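Local coordinates for uncharacterized protein (Leptospirillum rubarum, PDB 3O2I) that is of unknown function, belongs to a protein family of unknown function and forms a two-chain assembly with an extended C-terminal arm, at residues B[43-48]-B[82-87]; B[70-73]-B[78-81]; B[39-44]-B[74-79]. All blocks are in the same frame, centred on the assembly; numbering follows the deposited sequence.

Interaction 1. Residues B[43-48]-B[82-87]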
loop_
_atom_site.group_PDB
_atom_site.type_symbol
_atom_site.label_atom_id
_atom_site.label_comp_id
_atom_site.label_asym_id
_atom_site.label_seq_id
_atom_site.Cartn_x
_atom_site.Cartn_y
_atom_site.Cartn_z
ATOM N N ILE B 43 4.258 6.537 -5.048
ATOM C CA ILE B 43 4.792 7.083 -3.812
ATOM C C ILE B 43 3.831 6.731 -2.701
ATOM O O ILE B 43 2.636 7.019 -2.788
ATOM C CB ILE B 43 4.901 8.617 -3.848
ATOM C CG1 ILE B 43 5.572 9.091 -5.135
ATOM C CG2 ILE B 43 5.650 9.122 -2.618
ATOM C CD1 ILE B 43 7.071 9.216 -5.028
ATOM N N TYR B 44 4.356 6.111 -1.657
ATOM C CA TYR B 44 3.543 5.728 -0.510
ATOM C C TYR B 44 3.950 6.573 0.671
ATOM O O TYR B 44 5.095 6.498 1.116
ATOM C CB TYR B 44 3.744 4.232 -0.181
ATOM C CG TYR B 44 3.293 3.317 -1.297
ATOM C CD1 TYR B 44 1.961 2.943 -1.412
ATOM C CD2 TYR B 44 4.192 2.846 -2.246
ATOM C CE1 TYR B 44 1.534 2.119 -2.436
ATOM C CE2 TYR B 44 3.774 2.004 -3.273
ATOM C CZ TYR B 44 2.443 1.652 -3.361
ATOM O OH TYR B 44 2.011 0.819 -4.373
ATOM N N LEU B 45 3.015 7.367 1.183
ATOM C CA LEU B 45 3.262 8.194 2.364
ATOM C C LEU B 45 2.474 7.681 3.565
ATOM O O LEU B 45 1.369 7.173 3.425
ATOM C CB LEU B 45 2.861 9.641 2.102
ATOM C CG LEU B 45 3.500 10.347 0.905
ATOM C CD1 LEU B 45 3.049 11.809 0.889
ATOM C CD2 LEU B 45 5.009 10.262 0.966
ATOM N N LEU B 46 3.043 7.846 4.747
ATOM C CA LEU B 46 2.404 7.414 5.979
ATOM C C LEU B 46 2.079 8.612 6.832
ATOM O O LEU B 46 2.847 9.566 6.872
ATOM C CB LEU B 46 3.359 6.518 6.776
ATOM C CG LEU B 46 3.427 5.030 6.465
ATOM C CD1 LEU B 46 2.730 4.725 5.154
ATOM C CD2 LEU B 46 4.881 4.543 6.487
ATOM N N HIS B 47 0.951 8.556 7.530
ATOM C CA HIS B 47 0.637 9.564 8.541
ATOM C C HIS B 47 -0.050 8.913 9.735
ATOM O O HIS B 47 -0.807 7.958 9.576
ATOM C CB HIS B 47 -0.254 10.665 7.968
ATOM C CG HIS B 47 -0.167 11.955 8.716
ATOM N ND1 HIS B 47 -0.710 12.125 9.973
ATOM C CD2 HIS B 47 0.409 13.139 8.391
ATOM C CE1 HIS B 47 -0.471 13.357 10.390
ATOM N NE2 HIS B 47 0.214 13.990 9.454
ATOM N N SER B 48 0.216 9.433 10.929
ATOM C CA SER B 48 -0.409 8.904 12.134
ATOM C C SER B 48 -1.892 9.244 12.217
ATOM O O SER B 48 -2.635 8.595 12.946
ATOM C CB SER B 48 0.329 9.358 13.403
ATOM O OG SER B 48 0.266 10.762 13.583
ATOM N N TYR B 82 6.534 18.087 -0.206
ATOM C CA TYR B 82 5.818 19.095 0.565
ATOM C C TYR B 82 4.991 18.473 1.686
ATOM O O TYR B 82 5.001 18.965 2.814
ATOM C CB TYR B 82 4.936 19.968 -0.341
ATOM C CG TYR B 82 4.029 20.896 0.430
ATOM C CD1 TYR B 82 4.500 22.105 0.935
ATOM C CD2 TYR B 82 2.705 20.558 0.670
ATOM C CE1 TYR B 82 3.669 22.953 1.658
ATOM C CE2 TYR B 82 1.870 21.392 1.387
ATOM C CZ TYR B 82 2.356 22.588 1.882
ATOM O OH TYR B 82 1.517 23.409 2.602
ATOM N N LEU B 83 4.270 17.399 1.377
ATOM C CA LEU B 83 3.544 16.664 2.408
ATOM C C LEU B 83 4.480 16.209 3.522
ATOM O O LEU B 83 4.128 16.270 4.701
ATOM C CB LEU B 83 2.800 15.458 1.819
ATOM C CG LEU B 83 1.698 15.797 0.810
ATOM C CD1 LEU B 83 0.943 14.540 0.396
ATOM C CD2 LEU B 83 0.740 16.820 1.387
ATOM N N VAL B 84 5.671 15.752 3.150
ATOM C CA VAL B 84 6.638 15.287 4.144
ATOM C C VAL B 84 7.115 16.430 5.040
ATOM O O VAL B 84 7.094 16.316 6.265
ATOM C CB VAL B 84 7.859 14.588 3.496
ATOM C CG1 VAL B 84 9.020 14.510 4.489
ATOM C CG2 VAL B 84 7.480 13.193 3.008
ATOM N N THR B 85 7.521 17.539 4.425
ATOM C CA THR B 85 8.094 18.669 5.166
ATOM C C THR B 85 7.062 19.505 5.920
ATOM O O THR B 85 7.298 19.932 7.048
ATOM C CB THR B 85 8.877 19.602 4.229
ATOM O OG1 THR B 85 10.018 18.909 3.712
ATOM C CG2 THR B 85 9.343 20.837 4.977
ATOM N N ALA B 86 5.912 19.720 5.296
ATOM C CA ALA B 86 4.912 20.635 5.827
ATOM C C ALA B 86 3.861 19.995 6.732
ATOM O O ALA B 86 3.273 20.673 7.567
ATOM C CB ALA B 86 4.232 21.380 4.687
ATOM N N HIS B 87 3.603 18.701 6.574
ATOM C CA HIS B 87 2.478 18.113 7.295
ATOM C C HIS B 87 2.770 16.792 8.017
ATOM O O HIS B 87 1.858 16.154 8.544
ATOM C CB HIS B 87 1.264 17.985 6.371
ATOM C CG HIS B 87 0.602 19.291 6.064
ATOM N ND1 HIS B 87 -0.192 19.953 6.975
ATOM C CD2 HIS B 87 0.617 20.060 4.950
ATOM C CE1 HIS B 87 -0.641 21.072 6.435
ATOM N NE2 HIS B 87 -0.162 21.163 5.208
#

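Interaction 2. Residues B[70-73]-B[78-81]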
loop_
_atom_site.group_PDB
_atom_site.type_symbol
_atom_site.label_atom_id
_atom_site.label_comp_id
_atom_site.label_asym_id
_atom_site.label_seq_id
_atom_site.Cartn_x
_atom_site.Cartn_y
_atom_site.Cartn_z
ATOM N N SER B 70 5.923 21.797 -13.517
ATOM C CA SER B 70 6.274 20.611 -14.296
ATOM C C SER B 70 5.067 19.711 -14.574
ATOM O O SER B 70 3.996 19.907 -13.997
ATOM C CB SER B 70 7.364 19.808 -13.580
ATOM O OG SER B 70 6.934 19.387 -12.295
ATOM N N ASP B 71 5.250 18.745 -15.475
ATOM C CA ASP B 71 4.254 17.711 -15.735
ATOM C C ASP B 71 4.213 16.721 -14.562
ATOM O O ASP B 71 5.175 16.607 -13.801
ATOM C CB ASP B 71 4.580 16.953 -17.020
ATOM C CG ASP B 71 4.560 17.836 -18.246
ATOM O OD1 ASP B 71 3.741 18.782 -18.300
ATOM O OD2 ASP B 71 5.361 17.568 -19.165
ATOM N N TRP B 72 3.108 15.995 -14.430
ATOM C CA TRP B 72 2.863 15.209 -13.223
ATOM C C TRP B 72 4.037 14.275 -12.883
ATOM O O TRP B 72 4.493 14.245 -11.743
ATOM C CB TRP B 72 1.508 14.477 -13.310
ATOM C CG TRP B 72 1.105 13.720 -12.047
ATOM C CD1 TRP B 72 0.898 12.373 -11.933
ATOM C CD2 TRP B 72 0.876 14.273 -10.738
ATOM N NE1 TRP B 72 0.556 12.054 -10.636
ATOM C CE2 TRP B 72 0.537 13.201 -9.885
ATOM C CE3 TRP B 72 0.929 15.567 -10.206
ATOM C CZ2 TRP B 72 0.249 13.387 -8.528
ATOM C CZ3 TRP B 72 0.645 15.749 -8.863
ATOM C CH2 TRP B 72 0.313 14.664 -8.035
ATOM N N HIS B 73 4.552 13.546 -13.871
ATOM C CA HIS B 73 5.667 12.629 -13.632
ATOM C C HIS B 73 6.834 13.271 -12.865
ATOM O O HIS B 73 7.624 12.570 -12.226
ATOM C CB HIS B 73 6.141 11.958 -14.932
ATOM C CG HIS B 73 6.905 12.864 -15.848
ATOM N ND1 HIS B 73 8.284 12.898 -15.882
ATOM C CD2 HIS B 73 6.485 13.757 -16.775
ATOM C CE1 HIS B 73 8.677 13.777 -16.786
ATOM N NE2 HIS B 73 7.606 14.313 -17.342
ATOM N N GLU B 78 7.428 16.591 -6.229
ATOM C CA GLU B 78 7.406 17.846 -5.483
ATOM C C GLU B 78 6.306 17.850 -4.425
ATOM O O GLU B 78 6.538 18.239 -3.283
ATOM C CB GLU B 78 7.263 19.048 -6.440
ATOM C CG GLU B 78 8.272 19.034 -7.590
ATOM C CD GLU B 78 8.559 20.421 -8.156
ATOM O OE1 GLU B 78 8.704 20.545 -9.396
ATOM O OE2 GLU B 78 8.640 21.385 -7.363
ATOM N N VAL B 79 5.111 17.418 -4.812
ATOM C CA VAL B 79 3.995 17.263 -3.883
ATOM C C VAL B 79 4.371 16.350 -2.699
ATOM O O VAL B 79 4.099 16.665 -1.532
ATOM C CB VAL B 79 2.766 16.684 -4.616
ATOM C CG1 VAL B 79 1.662 16.329 -3.626
ATOM C CG2 VAL B 79 2.272 17.670 -5.674
ATOM N N SER B 80 4.993 15.218 -3.008
ATOM C CA SER B 80 5.487 14.311 -1.972
ATOM C C SER B 80 6.389 15.051 -0.983
ATOM O O SER B 80 6.193 14.968 0.235
ATOM C CB SER B 80 6.246 13.144 -2.604
ATOM O OG SER B 80 6.796 12.289 -1.607
ATOM N N LYS B 81 7.373 15.778 -1.515
ATOM C CA LYS B 81 8.327 16.532 -0.696
ATOM C C LYS B 81 7.645 17.519 0.246
ATOM O O LYS B 81 8.113 17.754 1.357
ATOM C CB LYS B 81 9.314 17.295 -1.579
ATOM C CG LYS B 81 10.437 16.458 -2.155
ATOM C CD LYS B 81 11.453 17.345 -2.869
ATOM C CE LYS B 81 12.115 18.320 -1.902
ATOM N NZ LYS B 81 13.052 19.262 -2.593
#

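Interaction 3. Residues B[39-44]-B[74-79]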
loop_
_atom_site.group_PDB
_atom_site.type_symbol
_atom_site.label_atom_id
_atom_site.label_comp_id
_atom_site.label_asym_id
_atom_site.label_seq_id
_atom_site.Cartn_x
_atom_site.Cartn_y
_atom_site.Cartn_z
ATOM N N HIS B 39 6.802 3.426 -17.370
ATOM C CA HIS B 39 7.475 4.011 -16.211
ATOM C C HIS B 39 6.520 4.717 -15.245
ATOM O O HIS B 39 6.556 5.941 -15.117
ATOM C CB HIS B 39 8.571 4.979 -16.665
ATOM C CG HIS B 39 9.757 4.303 -17.284
ATOM N ND1 HIS B 39 10.675 4.975 -18.064
ATOM C CD2 HIS B 39 10.172 3.015 -17.239
ATOM C CE1 HIS B 39 11.606 4.130 -18.469
ATOM N NE2 HIS B 39 11.324 2.933 -17.983
ATOM N N PRO B 40 5.658 3.945 -14.563
ATOM C CA PRO B 40 4.754 4.534 -13.571
ATOM C C PRO B 40 5.507 4.882 -12.296
ATOM O O PRO B 40 6.515 4.253 -11.991
ATOM C CB PRO B 40 3.751 3.405 -13.284
ATOM C CG PRO B 40 3.958 2.391 -14.364
ATOM C CD PRO B 40 5.394 2.513 -14.762
ATOM N N VAL B 41 5.025 5.876 -11.564
ATOM C CA VAL B 41 5.629 6.232 -10.290
ATOM C C VAL B 41 4.625 6.033 -9.161
ATOM O O VAL B 41 3.514 6.562 -9.208
ATOM C CB VAL B 41 6.113 7.691 -10.283
ATOM C CG1 VAL B 41 6.793 8.015 -8.963
ATOM C CG2 VAL B 41 7.052 7.935 -11.445
ATOM N N ARG B 42 5.009 5.257 -8.156
ATOM C CA ARG B 42 4.173 5.084 -6.982
ATOM C C ARG B 42 4.886 5.583 -5.726
ATOM O O ARG B 42 5.981 5.132 -5.395
ATOM C CB ARG B 42 3.728 3.621 -6.828
ATOM C CG ARG B 42 2.572 3.249 -7.747
ATOM C CD ARG B 42 2.246 1.759 -7.745
ATOM N NE ARG B 42 1.269 1.468 -8.787
ATOM C CZ ARG B 42 -0.053 1.509 -8.617
ATOM N NH1 ARG B 42 -0.861 1.246 -9.640
ATOM N NH2 ARG B 42 -0.573 1.806 -7.428
ATOM N N ILE B 43 4.258 6.537 -5.048
ATOM C CA ILE B 43 4.792 7.083 -3.812
ATOM C C ILE B 43 3.831 6.731 -2.701
ATOM O O ILE B 43 2.636 7.019 -2.788
ATOM C CB ILE B 43 4.901 8.617 -3.848
ATOM C CG1 ILE B 43 5.572 9.091 -5.135
ATOM C CG2 ILE B 43 5.650 9.122 -2.618
ATOM C CD1 ILE B 43 7.071 9.216 -5.028
ATOM N N TYR B 44 4.356 6.111 -1.657
ATOM C CA TYR B 44 3.543 5.728 -0.510
ATOM C C TYR B 44 3.950 6.573 0.671
ATOM O O TYR B 44 5.095 6.498 1.116
ATOM C CB TYR B 44 3.744 4.232 -0.181
ATOM C CG TYR B 44 3.293 3.317 -1.297
ATOM C CD1 TYR B 44 1.961 2.943 -1.412
ATOM C CD2 TYR B 44 4.192 2.846 -2.246
ATOM C CE1 TYR B 44 1.534 2.119 -2.436
ATOM C CE2 TYR B 44 3.774 2.004 -3.273
ATOM C CZ TYR B 44 2.443 1.652 -3.361
ATOM O OH TYR B 44 2.011 0.819 -4.373
ATOM N N LEU B 74 6.935 14.597 -12.917
ATOM C CA LEU B 74 7.940 15.306 -12.127
ATOM C C LEU B 74 7.304 16.023 -10.937
ATOM O O LEU B 74 7.880 16.073 -9.842
ATOM C CB LEU B 74 8.721 16.304 -12.991
ATOM C CG LEU B 74 9.535 15.742 -14.161
ATOM C CD1 LEU B 74 10.139 16.861 -15.012
ATOM C CD2 LEU B 74 10.617 14.791 -13.664
ATOM N N GLN B 75 6.115 16.577 -11.154
ATOM C CA GLN B 75 5.410 17.300 -10.099
ATOM C C GLN B 75 5.092 16.404 -8.903
ATOM O O GLN B 75 5.121 16.857 -7.761
ATOM C CB GLN B 75 4.121 17.920 -10.646
ATOM C CG GLN B 75 3.246 18.574 -9.589
ATOM C CD GLN B 75 3.660 19.998 -9.285
ATOM O OE1 GLN B 75 3.263 20.572 -8.268
ATOM N NE2 GLN B 75 4.450 20.586 -10.179
ATOM N N ILE B 76 4.790 15.132 -9.164
ATOM C CA ILE B 76 4.451 14.201 -8.090
ATOM C C ILE B 76 5.549 14.191 -7.041
ATOM O O ILE B 76 5.271 14.190 -5.846
ATOM C CB ILE B 76 4.190 12.772 -8.600
ATOM C CG1 ILE B 76 3.630 11.901 -7.469
ATOM C CG2 ILE B 76 5.460 12.147 -9.186
ATOM C CD1 ILE B 76 3.160 10.522 -7.928
ATOM N N LEU B 77 6.795 14.215 -7.503
ATOM C CA LEU B 77 7.959 14.262 -6.622
ATOM C C LEU B 77 7.917 15.471 -5.698
ATOM O O LEU B 77 8.314 15.391 -4.531
ATOM C CB LEU B 77 9.246 14.291 -7.446
ATOM C CG LEU B 77 9.498 13.077 -8.336
ATOM C CD1 LEU B 77 10.812 13.235 -9.086
ATOM C CD2 LEU B 77 9.492 11.785 -7.502
ATOM N N GLU B 78 7.428 16.591 -6.229
ATOM C CA GLU B 78 7.406 17.846 -5.483
ATOM C C GLU B 78 6.306 17.850 -4.425
ATOM O O GLU B 78 6.538 18.239 -3.283
ATOM C CB GLU B 78 7.263 19.048 -6.440
ATOM C CG GLU B 78 8.272 19.034 -7.590
ATOM C CD GLU B 78 8.559 20.421 -8.156
ATOM O OE1 GLU B 78 8.704 20.545 -9.396
ATOM O OE2 GLU B 78 8.640 21.385 -7.363
ATOM N N VAL B 79 5.111 17.418 -4.812
ATOM C CA VAL B 79 3.995 17.263 -3.883
ATOM C C VAL B 79 4.371 16.350 -2.699
ATOM O O VAL B 79 4.099 16.665 -1.532
ATOM C CB VAL B 79 2.766 16.684 -4.616
ATOM C CG1 VAL B 79 1.662 16.329 -3.626
ATOM C CG2 VAL B 79 2.272 17.670 -5.674
#

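Interaction 1. Residues B[43-48]-B[82-87]
Leu45 and His47 reach from strand 41-47 to residues 82-87 of helix 72-87, in an alpha+beta arrangement where the helix packs on one face of an antiparallel sheet. Strand and helix run nearly the same way, at 16°, with their axes 9.9 Å apart. The tight part is apolar. Leu45 CD1 meets Leu83 CD1 at 3.5 Å, closer than usual for two methyl carbons, and also touches Leu83 CB. The two side chains cross at about a right angle. Phe89 and Leu59 pack against Leu83 from the same chain. Contact is looser toward Val84, whose CG2 stays 4.3 Å from Leu45 CD2. Further along, the contact turns polar and more open. The His47 side chain, with CG anti to its backbone nitrogen (chi1 -157°), carries the ring out toward the His87 carbonyl. Trp51 and Phe89 meet this ring edge-to-face, and its ND1 bonds to Glu49 N. With an alanine at His47, the His87 carbonyl would probably lose its imidazole N-H donor, and a gap would open beside Phe89. The hydrogen bond runs from His47 NE2 to His87 O, 2.9 Å long, with the oxygen in the ring plane and an N-H...O angle of 138°.

Interaction 2. Residues B[70-73]-B[78-81]
Trp72 and Val79 make the apolar half of this contact, and Ser70 and Glu78 make the polar half. Trp72 opens helix 72-87 and Val79 lies about two turns on. Ser70 belongs to the loop just before the helix. The Trp72 side chain leaves the backbone pointing away from 78-81. Its CG is anti to the backbone nitrogen (chi1 -175°), and the second torsion of -118° swings the six-membered ring back along the helix. Atom CZ3 of Trp72 then comes to 4.1 Å from Val79 CG2. The approach is oblique, and the two side chains cross at about a right angle. Val79 sends CG1 anti to its backbone nitrogen, which leaves CG2 beside that nitrogen and facing the indole.

On the polar side, Ser70 OG sits between its own backbone nitrogen and carbonyl carbon, which turns the hydroxyl toward Glu78. Glu78 starts with CG beside its backbone nitrogen and is extended beyond it, which brings the carboxylate toward the loop. Ser70 OG and Glu78 OE1 are 3.6 Å apart, too far for a hydrogen bond. Each has another mate: Glu78 OE1 bonds to Ser68 OG, Glu78 OE2 weakly to Ser67 OG, and Ser70 OG weakly to Gln75 NE2. The contact thus sets the loop that precedes the helix against the helix's own flank.

Trp72 NE1 bonds to Val33 O, which anchors the indole to strand 28-35, and Phe100 of the second subunit meets the same ring edge-to-face. Val79 packs on Leu32 of strand 28-35 and on Leu60 and Ala63 of helix 53-63, between the sheet and the neighbouring helix.

Interaction 3. Residues B[39-44]-B[74-79]
Ile76 projects from helix 72-87 toward Val41 and Ile43 on strand 41-47, where the helix packs on the antiparallel sheet of an alpha+beta fold. The short segments are almost parallel, at 7°, and their axes lie 9.8 Å apart. No hydrogen bond joins them, and the fit is one of apolar shapes. Ile76 is the main bump. It presents its CD1 end to the hollow between the two strand residues, 4.2 Å from Val41 O, while its CG2 branch lies 4.3 Å from Val41 CG1. The long arm of Ile76 stands anti to its backbone nitrogen (chi1 -171°), and with an extended second torsion this carries CD1 out to the strand. The Ile43 and Ile76 side chains run antiparallel, side by side. Leu77 supplies a second, smaller bump at the more exposed margin. Its CD2 comes to 4.3 Å from Ile43 CD1. Ile43 therefore touches one helix residue with CG1 and the next with CD1. On the adjacent strand 28-35, Leu32 also packs against Ile76, and Ile43 meets Ser80 of helix 72-87. The closest approach is at Ile43 CG1, 4.0 Å from Ile76 CD1 and 4.1 Å from Ile76 CG1.

How the interactions relate
From the N terminus, strand 28-35 comes first and strand 41-47 pairs with it. Residues 39-48, the strand with its flanking residues, open two long loops. Helix 53-63 then passes, and helix 72-87 returns to close them. Interaction 3 closes the loop from 39-44 at 74-79. Interaction 1 closes the loop from 43-48 further on, at 82-87, and the two start from overlapping residues. Interaction 2 is short and local, joins 70-73 to 78-81, and falls within the span of interaction 1. It shares Glu78 and Val79 with interaction 3. Ser80, in 78-81, touches Ile43 and Leu45. Interactions 1 and 3 lay the helix along strand 41-47, and interaction 2 folds the preceding loop onto that helix.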